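Local coordinates for hemolysin (Streptococcus suis, PDB 3HVN), which probably binds cholesterol-containing host membranes and, after a large conformational change, inserts into them as an oligomeric pore that lyses the cell, at residues H454-E459 with V471-L476; A405-T410 with K427-N432. The protein carries 1 engineered substitution. All coordinates share one frame; numbering follows the deposited sequence.

Interaction 1. Residues H454-E459 with V471-L476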
loop_
_atom_site.group_PDB
_atom_site.type_symbol
_atom_site.label_atom_id
_atom_site.label_comp_id
_atom_site.label_asym_id
_atom_site.label_seq_id
_atom_site.Cartn_x
_atom_site.Cartn_y
_atom_site.Cartn_z
ATOM N N HIS A 454 28.694 -14.155 23.996
ATOM C CA HIS A 454 30.107 -14.109 24.349
ATOM C C HIS A 454 30.666 -15.494 24.655
ATOM O O HIS A 454 30.051 -16.283 25.383
ATOM C CB HIS A 454 30.352 -13.173 25.533
ATOM C CG HIS A 454 31.792 -13.081 25.933
ATOM N ND1 HIS A 454 32.717 -12.351 25.219
ATOM C CD2 HIS A 454 32.467 -13.636 26.967
ATOM C CE1 HIS A 454 33.899 -12.455 25.799
ATOM N NE2 HIS A 454 33.775 -13.229 26.862
ATOM N N VAL A 455 31.839 -15.774 24.094
ATOM C CA VAL A 455 32.496 -17.061 24.277
ATOM C C VAL A 455 33.861 -16.906 24.940
ATOM O O VAL A 455 34.714 -16.145 24.471
ATOM C CB VAL A 455 32.672 -17.800 22.937
ATOM C CG1 VAL A 455 33.471 -19.082 23.136
ATOM C CG2 VAL A 455 31.316 -18.095 22.315
ATOM N N ASN A 456 34.052 -17.636 26.035
ATOM C CA ASN A 456 35.314 -17.635 26.765
ATOM C C ASN A 456 35.747 -19.053 27.119
ATOM O O ASN A 456 35.120 -19.719 27.943
ATOM C CB ASN A 456 35.198 -16.787 28.034
ATOM C CG ASN A 456 36.506 -16.696 28.804
ATOM O OD1 ASN A 456 37.315 -17.625 28.794
ATOM N ND2 ASN A 456 36.716 -15.573 29.480
ATOM N N ILE A 457 36.823 -19.510 26.488
ATOM C CA ILE A 457 37.373 -20.830 26.762
ATOM C C ILE A 457 38.839 -20.742 27.172
ATOM O O ILE A 457 39.645 -20.073 26.515
ATOM C CB ILE A 457 37.221 -21.767 25.552
ATOM C CG1 ILE A 457 37.710 -21.077 24.280
ATOM C CG2 ILE A 457 35.774 -22.180 25.385
ATOM C CD1 ILE A 457 37.281 -21.766 23.005
ATOM N N GLN A 458 39.171 -21.422 28.265
ATOM C CA GLN A 458 40.523 -21.402 28.808
ATOM C C GLN A 458 41.100 -22.813 28.859
ATOM O O GLN A 458 40.362 -23.796 28.784
ATOM C CB GLN A 458 40.519 -20.783 30.207
ATOM C CG GLN A 458 39.778 -19.457 30.292
ATOM C CD GLN A 458 39.569 -18.993 31.720
ATOM O OE1 GLN A 458 40.214 -19.484 32.646
ATOM N NE2 GLN A 458 38.663 -18.040 31.905
ATOM N N GLU A 459 42.420 -22.909 28.987
ATOM C CA GLU A 459 43.086 -24.207 29.044
ATOM C C GLU A 459 43.978 -24.335 30.275
ATOM O O GLU A 459 44.720 -23.415 30.617
ATOM C CB GLU A 459 43.887 -24.458 27.763
ATOM C CG GLU A 459 45.057 -25.413 27.922
ATOM C CD GLU A 459 46.322 -24.709 28.369
ATOM O OE1 GLU A 459 46.362 -23.463 28.303
ATOM O OE2 GLU A 459 47.277 -25.399 28.781
ATOM N N VAL A 471 42.438 -19.120 26.543
ATOM C CA VAL A 471 42.722 -19.539 25.176
ATOM C C VAL A 471 41.928 -18.734 24.156
ATOM O O VAL A 471 42.438 -18.394 23.087
ATOM C CB VAL A 471 42.421 -21.036 24.975
ATOM C CG1 VAL A 471 42.474 -21.399 23.499
ATOM C CG2 VAL A 471 43.396 -21.879 25.772
ATOM N N TYR A 472 40.678 -18.432 24.489
ATOM C CA TYR A 472 39.799 -17.722 23.569
ATOM C C TYR A 472 38.771 -16.911 24.352
ATOM O O TYR A 472 38.239 -17.378 25.355
ATOM C CB TYR A 472 39.113 -18.724 22.638
ATOM C CG TYR A 472 38.204 -18.125 21.588
ATOM C CD1 TYR A 472 38.611 -18.028 20.264
ATOM C CD2 TYR A 472 36.930 -17.678 21.916
ATOM C CE1 TYR A 472 37.780 -17.491 19.298
ATOM C CE2 TYR A 472 36.094 -17.137 20.957
ATOM C CZ TYR A 472 36.523 -17.047 19.650
ATOM O OH TYR A 472 35.692 -16.511 18.693
ATOM N N ASP A 473 38.502 -15.693 23.896
ATOM C CA ASP A 473 37.577 -14.810 24.595
ATOM C C ASP A 473 37.049 -13.741 23.650
ATOM O O ASP A 473 37.741 -12.765 23.364
ATOM C CB ASP A 473 38.275 -14.150 25.785
ATOM C CG ASP A 473 37.310 -13.408 26.687
ATOM O OD1 ASP A 473 36.276 -13.998 27.062
ATOM O OD2 ASP A 473 37.589 -12.239 27.028
ATOM N N LYS A 474 35.823 -13.920 23.167
ATOM C CA LYS A 474 35.281 -12.993 22.177
ATOM C C LYS A 474 33.775 -12.777 22.273
ATOM O O LYS A 474 33.025 -13.672 22.673
ATOM C CB LYS A 474 35.627 -13.461 20.758
ATOM C CG LYS A 474 37.108 -13.441 20.422
ATOM C CD LYS A 474 37.346 -13.881 18.986
ATOM C CE LYS A 474 38.829 -13.994 18.674
ATOM N NZ LYS A 474 39.064 -14.510 17.297
ATOM N N ASP A 475 33.346 -11.574 21.901
ATOM C CA ASP A 475 31.939 -11.299 21.655
ATOM C C ASP A 475 31.637 -11.769 20.240
ATOM O O ASP A 475 32.308 -11.362 19.290
ATOM C CB ASP A 475 31.651 -9.802 21.773
ATOM C CG ASP A 475 31.893 -9.266 23.170
ATOM O OD1 ASP A 475 31.958 -8.028 23.330
ATOM O OD2 ASP A 475 32.018 -10.079 24.109
ATOM N N LEU A 476 30.638 -12.631 20.094
ATOM C CA LEU A 476 30.345 -13.218 18.791
ATOM C C LEU A 476 28.953 -12.868 18.282
ATOM O O LEU A 476 27.985 -12.879 19.043
ATOM C CB LEU A 476 30.515 -14.739 18.840
ATOM C CG LEU A 476 31.915 -15.255 19.177
ATOM C CD1 LEU A 476 31.949 -16.773 19.129
ATOM C CD2 LEU A 476 32.944 -14.665 18.228
#
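Strands 450-460 and 468-476 form an antiparallel hairpin in the C-terminal beta-sandwich domain. Backbone bonds hold most of it. Val-455 and Lys-474 are a hydrogen-bonded pair: Val-455 N reaches Lys-474 O at 2.8 Å, almost straight (173°), and Lys-474 N returns the bond to Val-455 O. Ile-457 N gives to Tyr-472 O. Ile-457 O takes two donors, Tyr-472 N at 2.8 Å and Val-471 N at 3.0 Å. This is a classic beta bulge, with Val-471 and Tyr-472 both facing Ile-457.

The apolar contacts lie on the face of Val-455, Ile-457 and Tyr-472. CG1 of Val-455 lies 3.9 Å from CE2 of Tyr-472, and Val-455 CG2 meets Leu-476 CD1 at 3.5 Å. Ile-484 of strand 481-487 touches both Val-455 and Ile-457. The Tyr-472 hydroxyl bonds to Asp-497.

The polar contacts lie on the other face. The His-454 ring, its CG anti to the backbone N (chi1 -180°), leans over the partner strand between two carboxylates. ND1 donates to Asp-475 OD2 at 2.6 Å, and NE2 makes a weak bond to Asp-473 OD1, also 2.6 Å long. Both carboxylate planes are steeply turned from the ring.

With a carboxylate near each ring nitrogen, though the NE2 bond is weak, the imidazole probably tends toward its doubly protonated, positively charged form.

Interaction 2. Residues A405-T410 with K427-N432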
loop_
_atom_site.group_PDB
_atom_site.type_symbol
_atom_site.label_atom_id
_atom_site.label_comp_id
_atom_site.label_asym_id
_atom_site.label_seq_id
_atom_site.Cartn_x
_atom_site.Cartn_y
_atom_site.Cartn_z
ATOM N N ALA A 405 40.098 -28.164 29.334
ATOM C CA ALA A 405 39.660 -26.838 28.912
ATOM C C ALA A 405 38.393 -26.371 29.623
ATOM O O ALA A 405 37.354 -27.028 29.564
ATOM C CB ALA A 405 39.461 -26.807 27.404
ATOM N N LYS A 406 38.492 -25.229 30.296
ATOM C CA LYS A 406 37.334 -24.591 30.906
ATOM C C LYS A 406 36.512 -23.868 29.849
ATOM O O LYS A 406 37.028 -23.008 29.131
ATOM C CB LYS A 406 37.771 -23.588 31.976
ATOM C CG LYS A 406 37.819 -24.140 33.390
ATOM C CD LYS A 406 38.340 -23.088 34.360
ATOM C CE LYS A 406 38.096 -23.490 35.806
ATOM N NZ LYS A 406 36.648 -23.462 36.153
ATOM N N TYR A 407 35.233 -24.218 29.751
ATOM C CA TYR A 407 34.332 -23.523 28.836
ATOM C C TYR A 407 33.488 -22.491 29.576
ATOM O O TYR A 407 33.194 -22.655 30.759
ATOM C CB TYR A 407 33.437 -24.514 28.089
ATOM C CG TYR A 407 33.995 -24.956 26.755
ATOM C CD1 TYR A 407 35.028 -25.881 26.682
ATOM C CD2 TYR A 407 33.485 -24.450 25.566
ATOM C CE1 TYR A 407 35.540 -26.288 25.463
ATOM C CE2 TYR A 407 33.992 -24.849 24.342
ATOM C CZ TYR A 407 35.019 -25.768 24.297
ATOM O OH TYR A 407 35.524 -26.168 23.081
ATOM N N ASN A 408 33.107 -21.427 28.878
ATOM C CA ASN A 408 32.314 -20.362 29.485
ATOM C C ASN A 408 31.674 -19.447 28.443
ATOM O O ASN A 408 32.265 -18.448 28.034
ATOM C CB ASN A 408 33.176 -19.542 30.448
ATOM C CG ASN A 408 32.352 -18.629 31.334
ATOM O OD1 ASN A 408 31.127 -18.733 31.382
ATOM N ND2 ASN A 408 33.024 -17.731 32.044
ATOM N N ILE A 409 30.462 -19.795 28.021
ATOM C CA ILE A 409 29.748 -19.012 27.017
ATOM C C ILE A 409 28.427 -18.459 27.557
ATOM O O ILE A 409 27.669 -19.165 28.239
ATOM C CB ILE A 409 29.497 -19.824 25.730
ATOM C CG1 ILE A 409 28.559 -20.998 26.008
ATOM C CG2 ILE A 409 30.812 -20.326 25.153
ATOM C CD1 ILE A 409 28.345 -21.904 24.817
ATOM N N THR A 410 28.158 -17.196 27.241
ATOM C CA THR A 410 26.998 -16.507 27.799
ATOM C C THR A 410 26.281 -15.623 26.779
ATOM O O THR A 410 26.817 -15.322 25.713
ATOM C CB THR A 410 27.400 -15.642 29.011
ATOM O OG1 THR A 410 26.225 -15.118 29.643
ATOM C CG2 THR A 410 28.292 -14.492 28.571
ATOM N N LYS A 427 21.594 -15.218 30.471
ATOM C CA LYS A 427 21.656 -16.643 30.163
ATOM C C LYS A 427 23.104 -17.080 29.972
ATOM O O LYS A 427 23.912 -16.346 29.408
ATOM C CB LYS A 427 20.843 -16.960 28.907
ATOM C CG LYS A 427 19.344 -17.081 29.139
ATOM C CD LYS A 427 19.017 -18.295 29.992
ATOM C CE LYS A 427 17.524 -18.587 29.993
ATOM N NZ LYS A 427 16.730 -17.443 30.518
ATOM N N ALA A 428 23.428 -18.278 30.446
ATOM C CA ALA A 428 24.780 -18.811 30.316
ATOM C C ALA A 428 24.732 -20.313 30.072
ATOM O O ALA A 428 23.766 -20.975 30.450
ATOM C CB ALA A 428 25.593 -18.500 31.561
ATOM N N TRP A 429 25.769 -20.853 29.437
ATOM C CA TRP A 429 25.796 -22.288 29.159
ATOM C C TRP A 429 25.729 -23.108 30.446
ATOM O O TRP A 429 26.429 -22.817 31.416
ATOM C CB TRP A 429 27.035 -22.666 28.348
ATOM C CG TRP A 429 27.008 -24.071 27.827
ATOM C CD1 TRP A 429 25.926 -24.741 27.337
ATOM C CD2 TRP A 429 28.118 -24.970 27.721
ATOM N NE1 TRP A 429 26.290 -26.006 26.944
ATOM C CE2 TRP A 429 27.631 -26.171 27.168
ATOM C CE3 TRP A 429 29.476 -24.879 28.046
ATOM C CZ2 TRP A 429 28.453 -27.270 26.931
ATOM C CZ3 TRP A 429 30.289 -25.973 27.809
ATOM C CH2 TRP A 429 29.775 -27.152 27.258
ATOM N N ASP A 430 24.880 -24.132 30.446
ATOM C CA ASP A 430 24.662 -24.954 31.632
ATOM C C ASP A 430 25.940 -25.638 32.112
ATOM O O ASP A 430 26.045 -26.027 33.275
ATOM C CB ASP A 430 23.569 -25.997 31.375
ATOM C CG ASP A 430 23.945 -26.986 30.288
ATOM O OD1 ASP A 430 24.901 -26.712 29.533
ATOM O OD2 ASP A 430 23.280 -28.038 30.186
ATOM N N LYS A 431 26.908 -25.785 31.214
ATOM C CA LYS A 431 28.177 -26.414 31.560
ATOM C C LYS A 431 29.282 -25.373 31.723
ATOM O O LYS A 431 30.468 -25.709 31.785
ATOM C CB LYS A 431 28.567 -27.456 30.510
ATOM C CG LYS A 431 27.510 -28.528 30.283
ATOM C CD LYS A 431 28.002 -29.606 29.331
ATOM C CE LYS A 431 26.884 -30.566 28.957
ATOM N NZ LYS A 431 25.781 -29.876 28.228
ATOM N N ASN A 432 28.888 -24.106 31.792
ATOM C CA ASN A 432 29.841 -23.030 32.032
ATOM C C ASN A 432 30.682 -23.300 33.270
ATOM O O ASN A 432 30.219 -23.925 34.225
ATOM C CB ASN A 432 29.128 -21.683 32.159
ATOM C CG ASN A 432 28.957 -20.990 30.825
ATOM O OD1 ASN A 432 29.347 -21.519 29.785
ATOM N ND2 ASN A 432 28.376 -19.796 30.848
#
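Asn-432 grips strand 404-416 from the turn that interrupts strand 422-437. The two strands form a beta hairpin of the C-terminal beta-sandwich domain. The CB of Asn-432 lies 3.6 Å from Asn-408 OD1. Its CG lies between Asn-408 OD1 and Ile-409 N. OD1 accepts from Ile-409 N at 2.7 Å, with the donor above the carbonyl plane. ND2 donates to Ile-409 O at 2.8 Å, coming in from above the plane of the Ile-409 carbonyl. The side-chain amide thus takes the place of a strand partner for Ile-409, in connectivity only. Asn-408 OD1 is also close to Asn-432 ND2, but the angle is too poor for a bond. The two amide planes stand 83° apart.

Ile-409 O takes a second donor, Trp-429 N, nearly along its C=O axis. Trp-429 opens a type I beta turn, closed by the bond from Asn-432 N to Trp-429 O. The regular strand pairing therefore stops after Ala-428, which faces Thr-410. There the Thr-410 hydroxyl, OG1 anti to its backbone N, donates to Lys-427 O at 2.6 Å.

The Trp-429 side chain crosses Tyr-407 and Ile-409 obliquely. Its CB packs on Ile-409 CG1, and its rim atom CZ3 meets Tyr-407 CB at 3.5 Å. Its NE1 bonds to Glu-442, which also forms a salt bridge with Lys-431.

Backbone bonds from Tyr-407 to Gly-433 and Val-434 resume the pairing past the turn. Strand 450-460 flanks strand 404-416 on its other edge, while Ile-409 packs on Leu-395 and Leu-397 of strand 376-401 and, with Trp-429, on Ile-444 of strand 440-446.

How the interactions relate
Interactions 1 and 2 are two hairpins of one four-stranded antiparallel sheet, with centres about 10 Å apart. Strands 404-416 and 450-460 are its middle pair and join them. Across that seam His-454 N lies 2.8 Å from Thr-410 O, and Asn-456 N lies 2.8 Å from Asn-408 O. Both are probable hydrogen bonds. Ile-457 CG2 also packs against Tyr-407 CD2. Along the chain, interaction 2 is complete before interaction 1 begins. Interaction 2 reaches the bound heptane-1,2,3-triol: the Lys-431 side chain is about 4 Å from it, in a pocket with Thr-437, His-439 and Trp-440. In interaction 1, the Ile-457 side chain is about 13 Å from that ligand.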